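PDB 6Q1I: endoglucanase A from Clostridium longisporum, which hydrolyses internal beta-1,4-glucosidic linkages in barley beta-glucan, lichenan and carboxymethylcellulose, also attacks xylan, and acts preferentially on longer cellooligosaccharides. Local coordinates for residues G286-N291 with T324-F330; N66-K70 with K346-I350; L31-I35 with H115-N119; V96-D101 with A145-Y149. All blocks are in the same frame, centred on the assembly; numbering follows the deposited sequence. Where two conformers were deposited one is given.

Interaction 1: residues G286-N291 with T324-F330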
loop_
_atom_site.group_PDB
_atom_site.type_symbol
_atom_site.label_atom_id
_atom_site.label_comp_id
_atom_site.label_asym_id
_atom_site.label_seq_id
_atom_site.Cartn_x
_atom_site.Cartn_y
_atom_site.Cartn_z
ATOM N N GLY A 286 6.139 -8.104 -4.202
ATOM C CA GLY A 286 5.895 -9.528 -4.078
ATOM C C GLY A 286 6.123 -10.220 -5.403
ATOM O O GLY A 286 6.499 -9.605 -6.400
ATOM N N SER A 287 5.904 -11.536 -5.379
ATOM C CA SER A 287 5.949 -12.367 -6.572
ATOM C C SER A 287 4.807 -13.372 -6.533
ATOM O O SER A 287 4.335 -13.763 -5.459
ATOM C CB SER A 287 7.277 -13.122 -6.695
ATOM O OG SER A 287 7.450 -13.979 -5.585
ATOM N N ILE A 288 4.349 -13.767 -7.723
ATOM C CA ILE A 288 3.271 -14.746 -7.847
ATOM C C ILE A 288 3.810 -16.174 -7.894
ATOM O O ILE A 288 5.005 -16.399 -8.098
ATOM C CB ILE A 288 2.354 -14.449 -9.052
ATOM C CG1 ILE A 288 3.089 -14.645 -10.373
ATOM C CG2 ILE A 288 1.782 -13.037 -8.946
ATOM C CD1 ILE A 288 2.188 -14.521 -11.586
ATOM N N ASN A 289 2.918 -17.142 -7.704
ATOM C CA ASN A 289 3.292 -18.549 -7.599
ATOM C C ASN A 289 3.417 -19.176 -8.980
ATOM O O ASN A 289 2.421 -19.562 -9.595
ATOM C CB ASN A 289 2.242 -19.290 -6.777
ATOM C CG ASN A 289 2.536 -20.754 -6.653
ATOM O OD1 ASN A 289 3.615 -21.212 -7.018
ATOM N ND2 ASN A 289 1.574 -21.507 -6.134
ATOM N N LYS A 290 4.655 -19.306 -9.461
ATOM C CA LYS A 290 4.963 -20.030 -10.687
ATOM C C LYS A 290 5.657 -21.357 -10.384
ATOM O O LYS A 290 6.524 -21.803 -11.141
ATOM C CB LYS A 290 5.816 -19.174 -11.627
ATOM C CG LYS A 290 5.185 -17.837 -11.980
ATOM C CD LYS A 290 6.096 -16.969 -12.848
ATOM C CE LYS A 290 5.429 -15.651 -13.189
ATOM N NZ LYS A 290 6.319 -14.754 -13.980
ATOM N N ASN A 291 5.283 -21.996 -9.275
ATOM C CA ASN A 291 5.889 -23.265 -8.866
ATOM C C ASN A 291 7.408 -23.122 -8.814
ATOM O O ASN A 291 8.163 -23.996 -9.260
ATOM C CB ASN A 291 5.447 -24.424 -9.768
ATOM C CG ASN A 291 5.603 -25.777 -9.099
ATOM O OD1 ASN A 291 5.594 -25.879 -7.875
ATOM N ND2 ASN A 291 5.742 -26.824 -9.900
ATOM N N THR A 324 -1.520 -22.545 -7.688
ATOM C CA THR A 324 -0.397 -22.709 -8.593
ATOM C C THR A 324 -0.760 -22.258 -10.004
ATOM O O THR A 324 -1.853 -22.540 -10.504
ATOM C CB THR A 324 0.021 -24.175 -8.616
ATOM O OG1 THR A 324 1.238 -24.305 -9.359
ATOM C CG2 THR A 324 -1.079 -25.030 -9.261
ATOM N N ASN A 325 0.162 -21.513 -10.628
ATOM C CA ASN A 325 0.119 -21.145 -12.045
ATOM C C ASN A 325 -1.065 -20.250 -12.417
ATOM O O ASN A 325 -1.469 -20.202 -13.582
ATOM C CB ASN A 325 0.170 -22.382 -12.949
ATOM C CG ASN A 325 1.461 -23.179 -12.784
ATOM O OD1 ASN A 325 2.555 -22.613 -12.687
ATOM N ND2 ASN A 325 1.334 -24.500 -12.751
ATOM N N LYS A 326 -1.635 -19.532 -11.460
ATOM C CA LYS A 326 -2.639 -18.515 -11.737
ATOM C C LYS A 326 -2.041 -17.128 -11.523
ATOM O O LYS A 326 -1.047 -16.954 -10.814
ATOM C CB LYS A 326 -3.872 -18.689 -10.842
ATOM C CG LYS A 326 -4.881 -19.748 -11.331
ATOM C CD LYS A 326 -5.837 -19.177 -12.396
ATOM C CE LYS A 326 -7.051 -20.076 -12.636
ATOM N NZ LYS A 326 -7.930 -19.597 -13.762
ATOM N N GLY A 327 -2.661 -16.129 -12.141
ATOM C CA GLY A 327 -2.188 -14.767 -11.977
ATOM C C GLY A 327 -2.528 -14.215 -10.606
ATOM O O GLY A 327 -3.476 -14.646 -9.955
ATOM N N GLU A 328 -1.718 -13.256 -10.157
ATOM C CA GLU A 328 -1.969 -12.506 -8.924
ATOM C C GLU A 328 -1.972 -13.396 -7.683
ATOM O O GLU A 328 -2.617 -13.082 -6.677
ATOM C CB GLU A 328 -3.247 -11.668 -9.025
ATOM C CG GLU A 328 -3.184 -10.625 -10.142
ATOM C CD GLU A 328 -2.198 -9.500 -9.846
ATOM O OE1 GLU A 328 -2.485 -8.695 -8.938
ATOM O OE2 GLU A 328 -1.134 -9.425 -10.509
ATOM N N THR A 329 -1.216 -14.491 -7.720
ATOM C CA THR A 329 -1.180 -15.441 -6.607
ATOM C C THR A 329 -0.039 -15.100 -5.645
ATOM O O THR A 329 0.990 -15.780 -5.560
ATOM C CB THR A 329 -1.073 -16.862 -7.145
ATOM O OG1 THR A 329 -0.048 -16.910 -8.149
ATOM C CG2 THR A 329 -2.406 -17.302 -7.715
ATOM N N PHE A 330 -0.266 -14.030 -4.877
ATOM C CA PHE A 330 0.717 -13.470 -3.956
ATOM C C PHE A 330 0.578 -14.005 -2.528
ATOM O O PHE A 330 1.313 -13.574 -1.634
ATOM C CB PHE A 330 0.586 -11.935 -3.930
ATOM C CG PHE A 330 0.975 -11.244 -5.225
ATOM C CD1 PHE A 330 2.303 -11.083 -5.565
ATOM C CD2 PHE A 330 0.016 -10.716 -6.070
ATOM C CE1 PHE A 330 2.676 -10.443 -6.724
ATOM C CE2 PHE A 330 0.383 -10.068 -7.238
ATOM C CZ PHE A 330 1.716 -9.921 -7.561
HETATM O O HOH W 1 1.479 -17.896 -11.579
HETATM O O HOH W 2 4.999 -23.843 -13.486
#

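Interaction 2: residues N66-K70 with K346-I350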
loop_
_atom_site.group_PDB
_atom_site.type_symbol
_atom_site.label_atom_id
_atom_site.label_comp_id
_atom_site.label_asym_id
_atom_site.label_seq_id
_atom_site.Cartn_x
_atom_site.Cartn_y
_atom_site.Cartn_z
ATOM N N ASN A 66 4.031 -11.985 15.062
ATOM C CA ASN A 66 4.953 -12.941 15.664
ATOM C C ASN A 66 5.957 -13.502 14.664
ATOM O O ASN A 66 7.002 -14.012 15.075
ATOM C CB ASN A 66 4.163 -14.053 16.342
ATOM C CG ASN A 66 3.445 -13.571 17.586
ATOM O OD1 ASN A 66 3.878 -12.620 18.236
ATOM N ND2 ASN A 66 2.339 -14.214 17.917
ATOM N N ALA A 67 5.685 -13.408 13.366
ATOM C CA ALA A 67 6.663 -13.834 12.378
ATOM C C ALA A 67 7.804 -12.838 12.237
ATOM O O ALA A 67 8.867 -13.210 11.736
ATOM C CB ALA A 67 5.983 -14.030 11.022
ATOM N N GLY A 68 7.607 -11.587 12.649
ATOM C CA GLY A 68 8.655 -10.584 12.589
ATOM C C GLY A 68 8.376 -9.412 11.674
ATOM O O GLY A 68 9.240 -8.532 11.554
ATOM N N PHE A 69 7.230 -9.355 11.003
ATOM C CA PHE A 69 6.848 -8.150 10.277
ATOM C C PHE A 69 6.599 -7.023 11.275
ATOM O O PHE A 69 6.044 -7.247 12.354
ATOM C CB PHE A 69 5.571 -8.415 9.480
ATOM C CG PHE A 69 5.731 -9.445 8.384
ATOM C CD1 PHE A 69 5.411 -10.774 8.599
ATOM C CD2 PHE A 69 6.183 -9.078 7.133
ATOM C CE1 PHE A 69 5.558 -11.708 7.606
ATOM C CE2 PHE A 69 6.325 -10.013 6.129
ATOM C CZ PHE A 69 6.018 -11.333 6.368
ATOM N N LYS A 70 6.983 -5.798 10.906
ATOM C CA LYS A 70 6.820 -4.656 11.797
ATOM C C LYS A 70 5.720 -3.698 11.370
ATOM O O LYS A 70 5.357 -2.813 12.155
ATOM C CB LYS A 70 8.148 -3.903 11.957
ATOM C CG LYS A 70 9.140 -4.636 12.867
ATOM C CD LYS A 70 10.400 -3.823 13.107
ATOM C CE LYS A 70 10.152 -2.647 14.043
ATOM N NZ LYS A 70 11.395 -1.845 14.269
ATOM N N LYS A 346 8.224 -16.596 3.468
ATOM C CA LYS A 346 8.124 -15.853 4.722
ATOM C C LYS A 346 9.472 -15.809 5.436
ATOM O O LYS A 346 9.914 -14.752 5.894
ATOM C CB LYS A 346 7.037 -16.474 5.603
ATOM C CG LYS A 346 6.904 -15.875 6.993
ATOM C CD LYS A 346 7.786 -16.563 8.047
ATOM C CE LYS A 346 7.357 -18.003 8.296
ATOM N NZ LYS A 346 8.128 -18.639 9.399
ATOM N N ASP A 347 10.141 -16.960 5.537
ATOM C CA ASP A 347 11.427 -17.009 6.223
ATOM C C ASP A 347 12.446 -16.109 5.537
ATOM O O ASP A 347 13.246 -15.452 6.206
ATOM C CB ASP A 347 11.955 -18.446 6.277
ATOM C CG ASP A 347 11.236 -19.305 7.298
ATOM O OD1 ASP A 347 10.516 -18.756 8.167
ATOM O OD2 ASP A 347 11.399 -20.543 7.219
ATOM N N ALA A 348 12.423 -16.068 4.200
ATOM C CA ALA A 348 13.362 -15.234 3.452
ATOM C C ALA A 348 13.112 -13.745 3.686
ATOM O O ALA A 348 14.063 -12.959 3.792
ATOM C CB ALA A 348 13.270 -15.567 1.965
ATOM N N LEU A 349 11.842 -13.340 3.762
ATOM C CA LEU A 349 11.518 -11.941 4.031
ATOM C C LEU A 349 12.068 -11.505 5.380
ATOM O O LEU A 349 12.671 -10.431 5.507
ATOM C CB LEU A 349 10.003 -11.760 3.995
ATOM C CG LEU A 349 9.318 -11.865 2.636
ATOM C CD1 LEU A 349 7.804 -11.942 2.806
ATOM C CD2 LEU A 349 9.683 -10.695 1.736
ATOM N N ILE A 350 11.840 -12.317 6.410
ATOM C CA ILE A 350 12.276 -11.955 7.750
ATOM C C ILE A 350 13.796 -12.015 7.833
ATOM O O ILE A 350 14.426 -11.176 8.485
ATOM C CB ILE A 350 11.584 -12.847 8.800
ATOM C CG1 ILE A 350 10.048 -12.766 8.685
ATOM C CG2 ILE A 350 12.053 -12.476 10.206
ATOM C CD1 ILE A 350 9.487 -11.359 8.761
#

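Interaction 3: residues L31-I35 with H115-N119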
loop_
_atom_site.group_PDB
_atom_site.type_symbol
_atom_site.label_atom_id
_atom_site.label_comp_id
_atom_site.label_asym_id
_atom_site.label_seq_id
_atom_site.Cartn_x
_atom_site.Cartn_y
_atom_site.Cartn_z
ATOM N N LEU A 31 -10.551 -5.379 3.240
ATOM C CA LEU A 31 -11.306 -4.126 3.332
ATOM C C LEU A 31 -11.182 -3.289 2.066
ATOM O O LEU A 31 -11.897 -2.285 1.927
ATOM C CB LEU A 31 -10.889 -3.323 4.561
ATOM C CG LEU A 31 -11.032 -4.104 5.873
ATOM C CD1 LEU A 31 -10.523 -3.274 7.028
ATOM C CD2 LEU A 31 -12.460 -4.552 6.130
ATOM N N ASP A 32 -10.307 -3.704 1.149
ATOM C CA ASP A 32 -10.136 -3.100 -0.160
ATOM C C ASP A 32 -10.977 -3.760 -1.239
ATOM O O ASP A 32 -11.103 -3.192 -2.329
ATOM C CB ASP A 32 -8.662 -3.178 -0.598
ATOM C CG ASP A 32 -8.052 -4.566 -0.433
ATOM O OD1 ASP A 32 -8.184 -5.160 0.651
ATOM O OD2 ASP A 32 -7.398 -5.043 -1.384
ATOM N N ALA A 33 -11.528 -4.944 -0.981
ATOM C CA ALA A 33 -12.335 -5.617 -1.992
ATOM C C ALA A 33 -13.446 -4.687 -2.460
ATOM O O ALA A 33 -14.225 -4.172 -1.650
ATOM C CB ALA A 33 -12.914 -6.917 -1.425
ATOM N N LYS A 34 -13.506 -4.453 -3.767
ATOM C CA LYS A 34 -14.405 -3.450 -4.329
ATOM C C LYS A 34 -15.675 -4.161 -4.771
ATOM O O LYS A 34 -15.715 -4.785 -5.837
ATOM C CB LYS A 34 -13.748 -2.714 -5.487
ATOM C CG LYS A 34 -14.570 -1.545 -5.994
ATOM C CD LYS A 34 -13.932 -0.874 -7.201
ATOM C CE LYS A 34 -14.694 0.375 -7.610
ATOM N NZ LYS A 34 -14.704 1.413 -6.553
ATOM N N ILE A 35 -16.700 -4.071 -3.937
ATOM C CA ILE A 35 -17.945 -4.798 -4.135
ATOM C C ILE A 35 -19.010 -3.766 -4.465
ATOM O O ILE A 35 -19.425 -2.986 -3.598
ATOM C CB ILE A 35 -18.336 -5.621 -2.899
ATOM C CG1 ILE A 35 -17.134 -6.385 -2.338
ATOM C CG2 ILE A 35 -19.479 -6.575 -3.250
ATOM C CD1 ILE A 35 -16.485 -7.345 -3.297
ATOM N N HIS A 115 -8.144 3.004 -1.393
ATOM C CA HIS A 115 -7.622 1.945 -2.236
ATOM C C HIS A 115 -8.273 1.988 -3.623
ATOM O O HIS A 115 -7.863 2.798 -4.457
ATOM C CB HIS A 115 -7.633 0.589 -1.531
ATOM C CG HIS A 115 -6.628 -0.349 -2.099
ATOM N ND1 HIS A 115 -5.287 -0.253 -1.808
ATOM C CD2 HIS A 115 -6.754 -1.363 -2.987
ATOM C CE1 HIS A 115 -4.633 -1.191 -2.464
ATOM N NE2 HIS A 115 -5.498 -1.873 -3.193
ATOM N N HIS A 116 -9.250 1.125 -3.912
ATOM C CA HIS A 116 -9.808 1.035 -5.269
ATOM C C HIS A 116 -10.891 2.096 -5.482
ATOM O O HIS A 116 -12.091 1.810 -5.528
ATOM C CB HIS A 116 -10.383 -0.347 -5.542
ATOM C CG HIS A 116 -9.377 -1.449 -5.589
ATOM N ND1 HIS A 116 -8.204 -1.356 -6.303
ATOM C CD2 HIS A 116 -9.398 -2.693 -5.053
ATOM C CE1 HIS A 116 -7.542 -2.494 -6.198
ATOM N NE2 HIS A 116 -8.241 -3.320 -5.437
ATOM N N GLU A 117 -10.443 3.345 -5.639
ATOM C CA GLU A 117 -11.341 4.480 -5.821
ATOM C C GLU A 117 -11.353 5.012 -7.254
ATOM O O GLU A 117 -11.969 6.048 -7.511
ATOM C CB GLU A 117 -11.016 5.627 -4.855
ATOM C CG GLU A 117 -10.712 5.237 -3.408
ATOM C CD GLU A 117 -11.864 4.671 -2.600
ATOM O OE1 GLU A 117 -13.038 4.701 -3.039
ATOM O OE2 GLU A 117 -11.555 4.198 -1.482
ATOM N N GLY A 118 -10.699 4.328 -8.191
ATOM C CA GLY A 118 -10.437 4.874 -9.513
ATOM C C GLY A 118 -11.647 5.014 -10.422
ATOM O O GLY A 118 -11.531 5.662 -11.471
ATOM N N ASN A 119 -12.786 4.405 -10.077
ATOM C CA ASN A 119 -14.008 4.679 -10.823
ATOM C C ASN A 119 -14.500 6.104 -10.611
ATOM O O ASN A 119 -15.265 6.607 -11.443
ATOM C CB ASN A 119 -15.121 3.705 -10.427
ATOM C CG ASN A 119 -15.498 3.828 -8.969
ATOM O OD1 ASN A 119 -14.653 3.688 -8.108
ATOM N ND2 ASN A 119 -16.758 4.136 -8.690
HETATM O O HOH W 3 -7.216 -5.548 -4.006
#

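Interaction 4: residues V96-D101 with A145-Y149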
loop_
_atom_site.group_PDB
_atom_site.type_symbol
_atom_site.label_atom_id
_atom_site.label_comp_id
_atom_site.label_asym_id
_atom_site.label_seq_id
_atom_site.Cartn_x
_atom_site.Cartn_y
_atom_site.Cartn_z
ATOM N N VAL A 96 -13.446 -1.027 10.162
ATOM C CA VAL A 96 -12.078 -0.647 9.823
ATOM C C VAL A 96 -11.289 -0.369 11.097
ATOM O O VAL A 96 -10.155 -0.831 11.260
ATOM C CB VAL A 96 -12.058 0.558 8.864
ATOM C CG1 VAL A 96 -10.627 0.984 8.587
ATOM C CG2 VAL A 96 -12.782 0.253 7.536
ATOM N N LYS A 97 -11.897 0.377 12.030
ATOM C CA LYS A 97 -11.225 0.701 13.283
ATOM C C LYS A 97 -10.875 -0.553 14.078
ATOM O O LYS A 97 -9.805 -0.622 14.690
ATOM C CB LYS A 97 -12.099 1.644 14.113
ATOM C CG LYS A 97 -11.495 2.016 15.445
ATOM C CD LYS A 97 -12.246 3.137 16.132
ATOM C CE LYS A 97 -11.875 4.486 15.531
ATOM N NZ LYS A 97 -12.438 5.623 16.318
ATOM N N GLU A 98 -11.770 -1.543 14.114
ATOM C CA GLU A 98 -11.464 -2.762 14.857
ATOM C C GLU A 98 -10.250 -3.482 14.269
ATOM O O GLU A 98 -9.392 -3.977 15.014
ATOM C CB GLU A 98 -12.691 -3.676 14.914
ATOM C CG GLU A 98 -12.493 -4.966 15.742
ATOM C CD GLU A 98 -12.572 -4.787 17.271
ATOM O OE1 GLU A 98 -12.693 -3.654 17.766
ATOM O OE2 GLU A 98 -12.511 -5.811 17.990
ATOM N N VAL A 99 -10.153 -3.544 12.939
ATOM C CA VAL A 99 -9.003 -4.198 12.314
ATOM C C VAL A 99 -7.730 -3.389 12.548
ATOM O O VAL A 99 -6.673 -3.949 12.861
ATOM C CB VAL A 99 -9.275 -4.444 10.817
ATOM C CG1 VAL A 99 -8.041 -4.985 10.125
ATOM C CG2 VAL A 99 -10.448 -5.404 10.649
ATOM N N VAL A 100 -7.817 -2.060 12.436
ATOM C CA VAL A 100 -6.687 -1.211 12.808
ATOM C C VAL A 100 -6.267 -1.488 14.249
ATOM O O VAL A 100 -5.075 -1.618 14.550
ATOM C CB VAL A 100 -7.042 0.272 12.589
ATOM C CG1 VAL A 100 -6.006 1.195 13.274
ATOM C CG2 VAL A 100 -7.149 0.594 11.111
ATOM N N ASP A 101 -7.242 -1.616 15.158
ATOM C CA ASP A 101 -6.923 -1.861 16.565
ATOM C C ASP A 101 -6.214 -3.205 16.779
ATOM O O ASP A 101 -5.332 -3.304 17.643
ATOM C CB ASP A 101 -8.184 -1.775 17.431
ATOM C CG ASP A 101 -8.649 -0.338 17.684
ATOM O OD1 ASP A 101 -7.839 0.603 17.578
ATOM O OD2 ASP A 101 -9.836 -0.148 18.014
ATOM N N ALA A 145 -12.030 10.126 12.560
ATOM C CA ALA A 145 -12.241 8.855 13.245
ATOM C C ALA A 145 -10.965 8.363 13.916
ATOM O O ALA A 145 -11.029 7.735 14.977
ATOM C CB ALA A 145 -12.761 7.802 12.265
ATOM N N PHE A 146 -9.798 8.653 13.330
ATOM C CA PHE A 146 -8.513 8.142 13.807
ATOM C C PHE A 146 -7.625 9.228 14.410
ATOM O O PHE A 146 -6.439 8.990 14.650
ATOM C CB PHE A 146 -7.793 7.370 12.691
ATOM C CG PHE A 146 -8.498 6.097 12.319
ATOM C CD1 PHE A 146 -8.295 4.944 13.051
ATOM C CD2 PHE A 146 -9.406 6.067 11.269
ATOM C CE1 PHE A 146 -8.979 3.765 12.727
ATOM C CE2 PHE A 146 -10.093 4.899 10.939
ATOM C CZ PHE A 146 -9.875 3.747 11.671
ATOM N N LYS A 147 -8.203 10.387 14.733
ATOM C CA LYS A 147 -7.408 11.541 15.135
ATOM C C LYS A 147 -6.551 11.261 16.365
ATOM O O LYS A 147 -5.442 11.793 16.482
ATOM C CB LYS A 147 -8.332 12.735 15.396
ATOM C CG LYS A 147 -7.623 13.983 15.875
ATOM C CD LYS A 147 -8.579 15.161 16.040
ATOM C CE LYS A 147 -7.903 16.274 16.822
ATOM N NZ LYS A 147 -8.629 17.573 16.749
ATOM N N ASP A 148 -7.049 10.466 17.311
ATOM C CA ASP A 148 -6.359 10.295 18.588
ATOM C C ASP A 148 -5.337 9.163 18.586
ATOM O O ASP A 148 -4.692 8.926 19.614
ATOM C CB ASP A 148 -7.378 10.095 19.709
ATOM C CG ASP A 148 -8.228 11.327 19.936
ATOM O OD1 ASP A 148 -7.715 12.448 19.721
ATOM O OD2 ASP A 148 -9.406 11.178 20.307
ATOM N N TYR A 149 -5.171 8.468 17.468
ATOM C CA TYR A 149 -4.175 7.410 17.377
ATOM C C TYR A 149 -2.767 8.000 17.372
ATOM O O TYR A 149 -2.520 9.087 16.836
ATOM C CB TYR A 149 -4.432 6.576 16.114
ATOM C CG TYR A 149 -5.584 5.619 16.320
ATOM C CD1 TYR A 149 -6.881 6.082 16.474
ATOM C CD2 TYR A 149 -5.371 4.258 16.420
ATOM C CE1 TYR A 149 -7.928 5.218 16.709
ATOM C CE2 TYR A 149 -6.415 3.381 16.660
ATOM C CZ TYR A 149 -7.696 3.871 16.800
ATOM O OH TYR A 149 -8.749 3.025 17.055
#

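Interaction 1: residues G286-N291 with T324-F330
One backbone amide faces two acceptors of the same residue here: N289 N donates to T329 OG1 at 3.0 Å and, weakly, to T329 O at 3.2 Å. The same threonine hydroxyl, while accepting from N289 N, donates to K326 O, 2.8 Å from T329 OG1, a bond that curls 326-329 back on itself. T329 also sits at the centre of an inverse gamma turn. Neither segment is regular strand, yet they run in opposite directions, I288 beside T329 and K290 beside N325. The second tie is N325 N to N289 O at 3.2 Å; a water donates to both N289 O and K326 O, each 2.8 Å from the water oxygen, bridging the two segments. N289 shapes its own loop as well, its OD1 accepting from N291 N at 2.9 Å in an Asx turn, while its side-chain ND2 hydrogen-bonds A322 O. On the apolar side, I288 CG2 lies over one face of the F330 ring, 3.6 Å from its centroid, a CH-pi contact. G286 C meets the edge of that ring, 3.7 Å from F330 CE1. The F330 side chain lies about 7 Å from that of Q284, a changed residue at the position of the nucleophile assigned by similarity. These are the loops that follow barrel strands 280-285 and 314-318, on the catalytic face of a family 5 TIM barrel.

Interaction 2: residues N66-K70 with K346-I350
Along 66-70, contact with helix 343-356 begins at A67. The A67 methyl points toward the partner, with CB 4.3 Å from K346 CD, and A67 O rests 3.3 Å from I350 CG1. G68 then breaks the helix with a positive phi in a Schellman motif. A beta carbon there would strike the preceding carbonyl and crowd I350 CG2, so the bare glycine lets the isoleucine close in; G68 C is 3.7 Å from I350 CD1. F69 follows with its ring reaching across. I350 CD1 sits almost on the ring normal, 4.0 Å from the F69 centroid in a CH-pi contact, while L349 CD1 meets the edge at 4.0 Å from F69 CZ. Behind these, F69 and I350 both pack on V23 of strand 23-27. The helix leading into the second barrel strand and the C-terminal helix therefore meet over the first strand, where the ring of the TIM barrel closes. K346 lends its aliphatic stem and turns its charge aside, NZ forming a 2.7 Å salt bridge with D347 OD1 and a cation-pi contact with W340. With apolar packing joining the segments, cohesion must come from burial and close fit rather than from directional bonds.

Interaction 3: residues L31-I35 with H115-N119
H115 comes first, its CD2 3.6 Å from D32 CB. The ring is held from the other end by a hydrogen bond between ND1 and N113, and its side chain is about 4 Å from that of Q284, the changed residue at the presumed nucleophile position. This contact thus borders the catalytic centre of the barrel. H116 turns its ring edge to the other loop, with CD2 3.3 Å from D32 O. Its NE2 lies 2.8 Å from a water that donates to D32 OD2 at 2.7 Å, so imidazole and carboxylate are linked indirectly. The carboxylate also accepts from the backbone amides of N29 and T30. H116 is the centre of an inverse gamma turn, E117 N reaching H115 O at 2.9 Å. H116 O is the first acceptor for K34, with NZ at 2.8 Å. N119 supplies the second, OD1 likewise 2.8 Å from K34 NZ. The extended lysine passes beside H116, its CD 4.0 Å from H116 CB, and E80 adds a salt bridge to the ammonium group. The segments belong to the loops after strands 23-27 and 109-113. The loop after strand 71-74, the strand between them, joins both: T77 OG1 hydrogen-bonds D32 O and H116 N, and E117 binds the amides of W78 and G79. L31 packs on I74 of strand 71-74 and on E48 of helix 44-48.

Interaction 4: residues V96-D101 with A145-Y149
F146 forms the apolar centre, pushing its ring against helix 90-105: F146 CZ is 4.2 Å from V96 CG1 and F146 CE1 4.0 Å from V100 CG1. The setting is the outer layer of a TIM barrel, where this helix lies beside the end of the next one, 128-145. The ring also packs on L112 of strand 109-113 and on L153 and F155 of strand 153-156, so F146 fills the space between two adjacent strands and the helix outside them. V100 serves a second ring too, its CG1 4.1 Å from Y149 CE2. Both aromatics come from one type I beta turn, F146 to Y149, closed by Y149 N to F146 O at 3.1 Å; the turn brings the tyrosine back to the same helix. Farther out, K97 lays CE over one face of F146 and brings CG within 3.3 Å of Y149 OH. Its ammonium group reaches the other segment's backbone, K97 NZ hydrogen-bonding A145 O at 2.9 Å; the cation-pi distance from K97 NZ to the F146 centroid, 5.5 Å, is long and at most weakly attractive. R202 and N198 hydrogen-bond Y149 O. At the polar edge, Y149 OH donates to D101 OD1, a short bond of 2.6 Å.

Overall arrangement
From the N terminus, residues 31-35 open interaction 3, 66-70 open interaction 2 and 96-101 open interaction 4. Residues 115-119 then close interaction 3, which crosses both others, and 145-149 close interaction 4. Interaction 1 follows between 286-291 and 324-330, before 346-350 close the longest loop; interactions 4 and 1 are nested within interaction 2. In this catalytic domain, interactions 1 and 3 tie together loops after the barrel strands, interaction 4 joins helix 90-105 to the turn that follows the next helix, and interaction 2 brings C-terminal helix 343-356 against helix 58-67. Interactions 3 and 4 touch, L31 CD1 packing 4.1 Å from V96 CA, whereas the centres of interactions 1 and 4 are about 32 Å apart.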